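Local coordinates for envelope polyprotein (Puumala orthohantavirus, PDB 5FXU) that probably forms the Gn part of the hantaviral surface spike, which works with Gc in attachment to and entry into the host cell, at residues 92-97 / 194-199; 98-103 / 229-234; 225-230 / 315-320. All coordinates share one frame; numbering follows the deposited sequence.

Overall arrangement
All three contacts lie on or beside strands 185-197 and 228-234, antiparallel neighbours in the beta-rich Gn head. Contacts 1 and 2 take successive parts of the loop and short helix that follow strand 79-89: residues 92-97 lie against strand 185-197, whereas the segment 98-103 packs on strand 228-234. Contact 2 is the buried one, combining isoleucine packing with a hydrogen bond from a phenol to a carboxylate. Contact 1, partly buried, mixes apolar packing with water bridges. Contact 3, nearer the surface, is the most polar. The segments of contacts 2 and 3 overlap on strand 228-234, but the touching residues of contact 3 precede it. Lys199 and Asp318 link contacts 1 and 3 by a salt bridge.

Contact 1 (92-97 / 194-199); sequences CLVPPL and FLIAKK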
loop_
_atom_site.group_PDB
_atom_site.type_symbol
_atom_site.label_atom_id
_atom_site.label_comp_id
_atom_site.label_asym_id
_atom_site.label_seq_id
_atom_site.Cartn_x
_atom_site.Cartn_y
_atom_site.Cartn_z
ATOM N N CYS A 92 -1.455 5.072 -5.925
ATOM C CA CYS A 92 -0.879 5.451 -4.653
ATOM C C CYS A 92 0.635 5.484 -4.691
ATOM O O CYS A 92 1.281 4.631 -4.115
ATOM C CB CYS A 92 -1.401 4.539 -3.513
ATOM S SG CYS A 92 -3.180 4.663 -3.175
ATOM N N LEU A 93 1.162 6.504 -5.354
ATOM C CA LEU A 93 2.574 6.878 -5.331
ATOM C C LEU A 93 2.625 8.223 -4.641
ATOM O O LEU A 93 2.525 9.275 -5.276
ATOM C CB LEU A 93 3.170 7.043 -6.731
ATOM C CG LEU A 93 3.709 5.819 -7.427
ATOM C CD1 LEU A 93 2.537 4.974 -7.884
ATOM C CD2 LEU A 93 4.560 6.227 -8.621
ATOM N N VAL A 94 2.791 8.191 -3.345
ATOM C CA VAL A 94 2.676 9.380 -2.548
ATOM C C VAL A 94 4.090 9.945 -2.365
ATOM O O VAL A 94 5.025 9.205 -2.085
ATOM C CB VAL A 94 1.996 9.038 -1.214
ATOM C CG1 VAL A 94 1.742 10.299 -0.417
ATOM C CG2 VAL A 94 0.686 8.305 -1.475
ATOM N N PRO A 95 4.266 11.255 -2.573
ATOM C CA PRO A 95 5.608 11.810 -2.389
ATOM C C PRO A 95 6.004 11.841 -0.939
ATOM O O PRO A 95 5.140 11.809 -0.069
ATOM C CB PRO A 95 5.493 13.243 -2.920
ATOM C CG PRO A 95 4.291 13.243 -3.788
ATOM C CD PRO A 95 3.352 12.249 -3.168
ATOM N N PRO A 96 7.307 11.943 -0.673
ATOM C CA PRO A 96 7.761 12.088 0.728
ATOM C C PRO A 96 7.140 13.299 1.410
ATOM O O PRO A 96 6.871 14.279 0.749
ATOM C CB PRO A 96 9.271 12.277 0.597
ATOM C CG PRO A 96 9.629 11.866 -0.793
ATOM C CD PRO A 96 8.415 11.979 -1.644
ATOM N N LEU A 97 6.879 13.169 2.704
ATOM C CA LEU A 97 6.301 14.202 3.580
ATOM C C LEU A 97 4.798 14.466 3.448
ATOM O O LEU A 97 4.216 15.103 4.319
ATOM C CB LEU A 97 7.080 15.528 3.482
ATOM C CG LEU A 97 8.610 15.422 3.639
ATOM C CD1 LEU A 97 9.228 16.810 3.592
ATOM C CD2 LEU A 97 9.030 14.695 4.926
ATOM N N PHE A 194 2.088 2.623 2.696
ATOM C CA PHE A 194 2.320 3.132 1.346
ATOM C C PHE A 194 3.807 3.286 1.149
ATOM O O PHE A 194 4.499 3.807 2.011
ATOM C CB PHE A 194 1.566 4.452 1.137
ATOM C CG PHE A 194 0.111 4.326 1.469
ATOM C CD1 PHE A 194 -0.314 4.374 2.803
ATOM C CD2 PHE A 194 -0.812 4.040 0.487
ATOM C CE1 PHE A 194 -1.652 4.166 3.127
ATOM C CE2 PHE A 194 -2.156 3.856 0.803
ATOM C CZ PHE A 194 -2.583 3.898 2.116
ATOM N N LEU A 195 4.294 2.778 0.027
ATOM C CA LEU A 195 5.693 2.858 -0.313
ATOM C C LEU A 195 6.059 4.230 -0.842
ATOM O O LEU A 195 5.471 4.695 -1.825
ATOM C CB LEU A 195 6.026 1.810 -1.387
ATOM C CG LEU A 195 7.494 1.749 -1.778
ATOM C CD1 LEU A 195 8.330 1.211 -0.649
ATOM C CD2 LEU A 195 7.651 0.828 -2.954
ATOM N N ILE A 196 7.077 4.834 -0.250
ATOM C CA ILE A 196 7.527 6.178 -0.619
ATOM C C ILE A 196 8.960 6.086 -1.131
ATOM O O ILE A 196 9.835 5.571 -0.418
ATOM C CB ILE A 196 7.516 7.101 0.611
ATOM C CG1 ILE A 196 6.176 7.062 1.381
ATOM C CG2 ILE A 196 7.905 8.521 0.235
ATOM C CD1 ILE A 196 4.966 7.415 0.574
ATOM N N ALA A 197 9.220 6.585 -2.336
ATOM C CA ALA A 197 10.577 6.694 -2.866
ATOM C C ALA A 197 11.271 7.942 -2.331
ATOM O O ALA A 197 10.773 9.063 -2.480
ATOM C CB ALA A 197 10.540 6.757 -4.367
ATOM N N LYS A 198 12.430 7.735 -1.718
ATOM C CA LYS A 198 13.195 8.801 -1.104
ATOM C C LYS A 198 14.684 8.434 -1.069
ATOM O O LYS A 198 15.111 7.518 -0.367
ATOM C CB LYS A 198 12.661 9.086 0.306
ATOM C CG LYS A 198 13.379 10.185 1.087
ATOM C CD LYS A 198 13.221 11.536 0.403
ATOM C CE LYS A 198 13.862 12.690 1.177
ATOM N NZ LYS A 198 15.346 12.710 1.281
ATOM N N LYS A 199 15.465 9.194 -1.823
ATOM C CA LYS A 199 16.908 9.007 -1.951
ATOM C C LYS A 199 17.680 9.910 -0.966
ATOM O O LYS A 199 17.188 10.984 -0.609
ATOM C CB LYS A 199 17.301 9.363 -3.384
ATOM C CG LYS A 199 18.031 8.272 -4.112
ATOM C CD LYS A 199 18.175 8.572 -5.591
ATOM C CE LYS A 199 19.550 8.163 -6.065
ATOM N NZ LYS A 199 19.628 8.319 -7.531
HETATM O O HOH W 1 2.796 5.617 -1.929
HETATM O O HOH W 2 6.902 8.110 -3.398
#
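Ile196 is the apolar centre, its two branches dividing the work between Val94 and Pro96. Its chi1 (-50°) sets CG1 beside the backbone N, and chi2 (-57°) swings CD1 to Val94 CB, 3.8 Å away. The other branch meets the ring nitrogen of Pro96, Ile196 CG2 lying 3.6 Å from Pro96 N. A beta-branched side chain suits this place because it fills two directions at once. The rigid ring of Pro96 points toward the second segment, and its CG lies 3.8 Å from CD of Lys198, just beyond the end of strand 185-197, where the aliphatic chain of the lysine serves as a hydrophobic surface. At the other end the contact is sulfur-aromatic: Cys92 SG stands 5.4 Å from the centroid of the Phe194 ring, at its edge, and Cys92 CB approaches CD2 of the same ring near its plane. Cys92 is tied to Cys111 by a disulfide, so a covalently anchored loop rests on strand 185-197, itself held between strands 228-234 and 340-354 of the Gn head. Phe194 also meets Phe126 edge-to-face. The polar chemistry runs through water, as no direct hydrogen bond joins the segments. One water donates to Cys92 O and to Leu195 O (2.8 Å from the latter) and accepts from Val94 N at 2.9 Å. A second links Val94 O to Ala197 N.

Contact 2 (98-103 / 229-234); sequences VIETAA and YYICLV
Tyr229 and Glu100 reach toward each other tip to tip, and the phenol donates its hydrogen bond to the carboxylate, with 2.5 Å between Tyr229 OH and Glu100 OE2. The oxygen receives it on its syn lone pair, the side of OE1, and lies near the plane of the phenol ring at its edge. The carboxylate and ring planes are 71° apart. Glutamate suits this place because its chain is long enough to bend: chi2 of 97° turns CD toward the strand, although the bond to CB points neither toward the strand nor away from it. The same OE2 has a second, weak hydrogen bond from Leu97 N. Tyrosine fits equally well, since its long ring carries a hydroxyl well out from the strand, while its ring also stacks with that of Tyr242.

The remaining contact is apolar. Ile99 and Ile231 run antiparallel alongside each other, CD1 of Ile99 closing to 3.4 Å from CG2 of Ile231, a snug fit for two methyl groups. Ile231 CD1 lies 3.5 Å from Glu100 CG, the methylene part of the glutamate adding to the apolar surface. Ile99 CG2 extends the patch to Leu233 CD2, 4.2 Å away. Ile99 opens a type I beta turn that runs to Ala102, closed by Ala102 N to Ile99 O at 3.2 Å, just where helix 102-105 begins. Leu19 of strand 19-30 also packs on Ile99, so the side chain touches two strands of the Gn head.

A carboxylate resting beside the Ile231 side chain probably feels a less polar setting than water, and the short bond from Tyr229 would help to stabilise its negative charge.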
loop_
_atom_site.group_PDB
_atom_site.type_symbol
_atom_site.label_atom_id
_atom_site.label_comp_id
_atom_site.label_asym_id
_atom_site.label_seq_id
_atom_site.Cartn_x
_atom_site.Cartn_y
_atom_site.Cartn_z
ATOM N N VAL A 98 4.157 13.999 2.382
ATOM C CA VAL A 98 2.757 14.366 2.124
ATOM C C VAL A 98 1.836 13.796 3.208
ATOM O O VAL A 98 1.071 14.549 3.818
ATOM C CB VAL A 98 2.328 13.953 0.707
ATOM C CG1 VAL A 98 0.834 14.054 0.521
ATOM C CG2 VAL A 98 3.055 14.813 -0.310
ATOM N N ILE A 99 1.935 12.489 3.457
ATOM C CA ILE A 99 1.151 11.873 4.513
ATOM C C ILE A 99 1.633 12.373 5.889
ATOM O O ILE A 99 0.817 12.686 6.758
ATOM C CB ILE A 99 1.166 10.331 4.433
ATOM C CG1 ILE A 99 0.366 9.880 3.215
ATOM C CG2 ILE A 99 0.562 9.714 5.690
ATOM C CD1 ILE A 99 0.590 8.445 2.811
ATOM N N GLU A 100 2.947 12.435 6.078
ATOM C CA GLU A 100 3.522 12.799 7.384
ATOM C C GLU A 100 3.069 14.155 7.876
ATOM O O GLU A 100 2.904 14.344 9.068
ATOM C CB GLU A 100 5.054 12.754 7.354
ATOM C CG GLU A 100 5.636 11.366 7.073
ATOM C CD GLU A 100 6.015 11.158 5.610
ATOM O OE1 GLU A 100 5.113 11.238 4.721
ATOM O OE2 GLU A 100 7.212 10.907 5.346
ATOM N N THR A 101 2.829 15.085 6.956
ATOM C CA THR A 101 2.421 16.453 7.320
ATOM C C THR A 101 0.981 16.792 6.957
ATOM O O THR A 101 0.581 17.961 7.058
ATOM C CB THR A 101 3.354 17.509 6.686
ATOM O OG1 THR A 101 3.240 17.468 5.257
ATOM C CG2 THR A 101 4.782 17.232 7.079
ATOM N N ALA A 102 0.184 15.791 6.601
ATOM C CA ALA A 102 -1.203 16.025 6.189
ATOM C C ALA A 102 -2.085 16.619 7.300
ATOM O O ALA A 102 -3.025 17.362 7.011
ATOM C CB ALA A 102 -1.825 14.752 5.635
ATOM N N ALA A 103 -1.817 16.266 8.548
ATOM C CA ALA A 103 -2.575 16.811 9.673
ATOM C C ALA A 103 -2.358 18.318 9.803
ATOM O O ALA A 103 -3.280 19.023 10.125
ATOM C CB ALA A 103 -2.206 16.111 10.970
ATOM N N TYR A 229 10.940 4.114 1.880
ATOM C CA TYR A 229 10.415 3.726 3.177
ATOM C C TYR A 229 8.940 3.541 3.083
ATOM O O TYR A 229 8.355 3.885 2.073
ATOM C CB TYR A 229 10.735 4.788 4.230
ATOM C CG TYR A 229 10.168 6.155 3.995
ATOM C CD1 TYR A 229 10.862 7.103 3.245
ATOM C CD2 TYR A 229 8.968 6.535 4.578
ATOM C CE1 TYR A 229 10.336 8.388 3.042
ATOM C CE2 TYR A 229 8.443 7.811 4.392
ATOM C CZ TYR A 229 9.134 8.722 3.627
ATOM O OH TYR A 229 8.601 9.959 3.449
ATOM N N TYR A 230 8.341 2.972 4.124
ATOM C CA TYR A 230 6.893 2.869 4.167
ATOM C C TYR A 230 6.364 3.890 5.184
ATOM O O TYR A 230 6.984 4.109 6.225
ATOM C CB TYR A 230 6.429 1.438 4.511
ATOM C CG TYR A 230 6.460 0.459 3.365
ATOM C CD1 TYR A 230 5.387 0.376 2.472
ATOM C CD2 TYR A 230 7.512 -0.408 3.189
ATOM C CE1 TYR A 230 5.380 -0.545 1.444
ATOM C CE2 TYR A 230 7.520 -1.317 2.162
ATOM C CZ TYR A 230 6.460 -1.395 1.280
ATOM O OH TYR A 230 6.478 -2.315 0.254
ATOM N N ILE A 231 5.195 4.462 4.870
ATOM C CA ILE A 231 4.446 5.274 5.809
ATOM C C ILE A 231 3.121 4.570 6.023
ATOM O O ILE A 231 2.463 4.176 5.062
ATOM C CB ILE A 231 4.352 6.739 5.328
ATOM C CG1 ILE A 231 4.052 7.653 6.489
ATOM C CG2 ILE A 231 3.353 6.917 4.186
ATOM C CD1 ILE A 231 5.277 7.935 7.360
ATOM N N CYS A 232 2.757 4.349 7.288
ATOM C CA CYS A 232 1.655 3.458 7.640
ATOM C C CYS A 232 0.708 4.167 8.554
ATOM O O CYS A 232 1.104 5.065 9.302
ATOM C CB CYS A 232 2.169 2.182 8.352
ATOM S SG CYS A 232 3.447 1.264 7.435
ATOM N N LEU A 233 -0.551 3.755 8.503
ATOM C CA LEU A 233 -1.530 4.199 9.463
ATOM C C LEU A 233 -2.069 2.969 10.133
ATOM O O LEU A 233 -2.298 1.955 9.478
ATOM C CB LEU A 233 -2.655 4.984 8.801
ATOM C CG LEU A 233 -2.501 6.470 8.472
ATOM C CD1 LEU A 233 -1.687 7.325 9.425
ATOM C CD2 LEU A 233 -1.886 6.542 7.105
ATOM N N VAL A 234 -2.280 3.080 11.437
ATOM C CA VAL A 234 -2.692 1.975 12.264
ATOM C C VAL A 234 -4.173 2.115 12.591
ATOM O O VAL A 234 -4.609 3.150 13.059
ATOM C CB VAL A 234 -1.868 1.967 13.559
ATOM C CG1 VAL A 234 -2.180 0.737 14.362
ATOM C CG2 VAL A 234 -0.378 2.008 13.240
#

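Contact 3 (225-230 / 315-320); sequences GFQGYY and AKDDPV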
loop_
_atom_site.group_PDB
_atom_site.type_symbol
_atom_site.label_atom_id
_atom_site.label_comp_id
_atom_site.label_asym_id
_atom_site.label_seq_id
_atom_site.Cartn_x
_atom_site.Cartn_y
_atom_site.Cartn_z
ATOM N N GLY A 225 19.501 -1.887 -4.062
ATOM C CA GLY A 225 19.728 -0.486 -3.900
ATOM C C GLY A 225 18.524 0.435 -3.799
ATOM O O GLY A 225 18.726 1.621 -3.609
ATOM N N PHE A 226 17.287 -0.056 -3.921
ATOM C CA PHE A 226 16.121 0.827 -3.782
ATOM C C PHE A 226 16.161 1.696 -2.496
ATOM O O PHE A 226 16.512 1.223 -1.427
ATOM C CB PHE A 226 14.815 0.065 -3.837
ATOM C CG PHE A 226 13.618 0.945 -3.554
ATOM C CD1 PHE A 226 13.135 1.818 -4.509
ATOM C CD2 PHE A 226 13.030 0.948 -2.291
ATOM C CE1 PHE A 226 12.067 2.660 -4.228
ATOM C CE2 PHE A 226 11.964 1.771 -2.018
ATOM C CZ PHE A 226 11.482 2.632 -2.987
ATOM N N GLN A 227 15.860 2.983 -2.645
ATOM C CA GLN A 227 15.874 3.914 -1.533
ATOM C C GLN A 227 14.484 4.450 -1.282
ATOM O O GLN A 227 13.857 5.057 -2.156
ATOM C CB GLN A 227 16.884 5.049 -1.748
ATOM C CG GLN A 227 18.311 4.620 -1.412
ATOM C CD GLN A 227 19.319 5.748 -1.441
ATOM O OE1 GLN A 227 19.362 6.591 -0.544
ATOM N NE2 GLN A 227 20.146 5.761 -2.472
ATOM N N GLY A 228 13.988 4.182 -0.079
ATOM C CA GLY A 228 12.654 4.598 0.292
ATOM C C GLY A 228 12.226 4.031 1.614
ATOM O O GLY A 228 13.044 3.547 2.392
ATOM N N TYR A 229 10.940 4.114 1.880
ATOM C CA TYR A 229 10.415 3.726 3.177
ATOM C C TYR A 229 8.940 3.541 3.083
ATOM O O TYR A 229 8.355 3.885 2.073
ATOM C CB TYR A 229 10.735 4.788 4.230
ATOM C CG TYR A 229 10.168 6.155 3.995
ATOM C CD1 TYR A 229 10.862 7.103 3.245
ATOM C CD2 TYR A 229 8.968 6.535 4.578
ATOM C CE1 TYR A 229 10.336 8.388 3.042
ATOM C CE2 TYR A 229 8.443 7.811 4.392
ATOM C CZ TYR A 229 9.134 8.722 3.627
ATOM O OH TYR A 229 8.601 9.959 3.449
ATOM N N TYR A 230 8.341 2.972 4.124
ATOM C CA TYR A 230 6.893 2.869 4.167
ATOM C C TYR A 230 6.364 3.890 5.184
ATOM O O TYR A 230 6.984 4.109 6.225
ATOM C CB TYR A 230 6.429 1.438 4.511
ATOM C CG TYR A 230 6.460 0.459 3.365
ATOM C CD1 TYR A 230 5.387 0.376 2.472
ATOM C CD2 TYR A 230 7.512 -0.408 3.189
ATOM C CE1 TYR A 230 5.380 -0.545 1.444
ATOM C CE2 TYR A 230 7.520 -1.317 2.162
ATOM C CZ TYR A 230 6.460 -1.395 1.280
ATOM O OH TYR A 230 6.478 -2.315 0.254
ATOM N N ALA A 315 16.229 -3.688 -6.882
ATOM C CA ALA A 315 17.591 -3.567 -7.380
ATOM C C ALA A 315 18.018 -2.150 -7.729
ATOM O O ALA A 315 19.210 -1.842 -7.654
ATOM C CB ALA A 315 17.827 -4.486 -8.587
ATOM N N LYS A 316 17.090 -1.299 -8.152
ATOM C CA LYS A 316 17.482 0.042 -8.623
ATOM C C LYS A 316 17.193 1.132 -7.609
ATOM O O LYS A 316 16.053 1.275 -7.155
ATOM C CB LYS A 316 16.799 0.375 -9.960
ATOM C CG LYS A 316 17.154 -0.565 -11.108
ATOM C CD LYS A 316 18.643 -0.589 -11.386
ATOM C CE LYS A 316 18.938 -1.396 -12.636
ATOM N NZ LYS A 316 20.403 -1.389 -12.909
ATOM N N ASP A 317 18.242 1.892 -7.282
ATOM C CA ASP A 317 18.138 3.117 -6.477
ATOM C C ASP A 317 16.990 4.004 -6.926
ATOM O O ASP A 317 16.127 4.388 -6.128
ATOM C CB ASP A 317 19.433 3.944 -6.551
ATOM C CG ASP A 317 20.571 3.371 -5.690
ATOM O OD1 ASP A 317 21.214 2.392 -6.145
ATOM O OD2 ASP A 317 20.833 3.902 -4.574
ATOM N N ASP A 318 17.018 4.330 -8.217
ATOM C CA ASP A 318 15.933 5.036 -8.889
ATOM C C ASP A 318 14.822 4.033 -9.113
ATOM O O ASP A 318 15.065 3.008 -9.754
ATOM C CB ASP A 318 16.389 5.556 -10.257
ATOM C CG ASP A 318 17.512 6.574 -10.151
ATOM O OD1 ASP A 318 17.534 7.373 -9.175
ATOM O OD2 ASP A 318 18.367 6.573 -11.067
ATOM N N PRO A 319 13.611 4.325 -8.594
ATOM C CA PRO A 319 12.521 3.358 -8.661
ATOM C C PRO A 319 12.084 2.969 -10.090
ATOM O O PRO A 319 11.899 3.837 -10.948
ATOM C CB PRO A 319 11.377 4.059 -7.923
ATOM C CG PRO A 319 11.689 5.515 -7.989
ATOM C CD PRO A 319 13.180 5.627 -8.047
ATOM N N VAL A 320 11.991 1.665 -10.336
ATOM C CA VAL A 320 11.379 1.141 -11.542
ATOM C C VAL A 320 10.045 0.559 -11.117
ATOM O O VAL A 320 10.019 -0.486 -10.468
ATOM C CB VAL A 320 12.250 0.064 -12.188
ATOM C CG1 VAL A 320 11.530 -0.575 -13.367
ATOM C CG2 VAL A 320 13.551 0.676 -12.647
HETATM O O HOH W 3 14.519 6.029 -4.676
#
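Asp317 OD2 is gripped by two groups: the amide of Gln227, whose NE2 donates at 2.9 Å to this oxygen, and the ammonium of Lys207, which forms a salt bridge with it. The Gln227 bond is fairly straight, 153° at the hydrogen, and arrives on the anti lone pair of OD2. The acceptor lies close to the amide plane, yet the amide and carboxylate planes are turned 81° apart, as the two side chains cross obliquely. Gln227 suits the place because its chain, extended beyond CG, delivers a neutral donor while OE1 accepts from Val200 N. OD2 is also 3.3 Å from Gly225 O; both are acceptors, an unfavourable pairing that the positive charge of Lys207 probably offsets.

The backbones come close enough for two CA-H...O contacts, from Asp317 CA to Gly225 O at 3.3 Å and from Phe226 CA to Lys316 O at 3.4 Å. Glycine fits because a CB here would run into Asp317 OD1. A water adds a further bridge, donating to Gln227 O at 2.8 Å and to Asp317 O at 2.7 Å.

The apolar part is small. With CG anti to the backbone N (chi1 174°), the Phe226 ring has Lys316 O lying in its plane beyond the edge, not bonded to it. Farther along the rim, Phe226 CE1 meets Pro319 CB at 4.0 Å, the two side chains crossing at about a right angle.

Phe226 also packs on Leu195, Val312 and Leu341, one from each of strands 185-197, 310-313 and 340-354. Its backbone bond to Thr314 reaches the loop between strands 310-313 and 321-323, while that of Gln227 to Lys198 carries on the pairing with the chain just after strand 185-197.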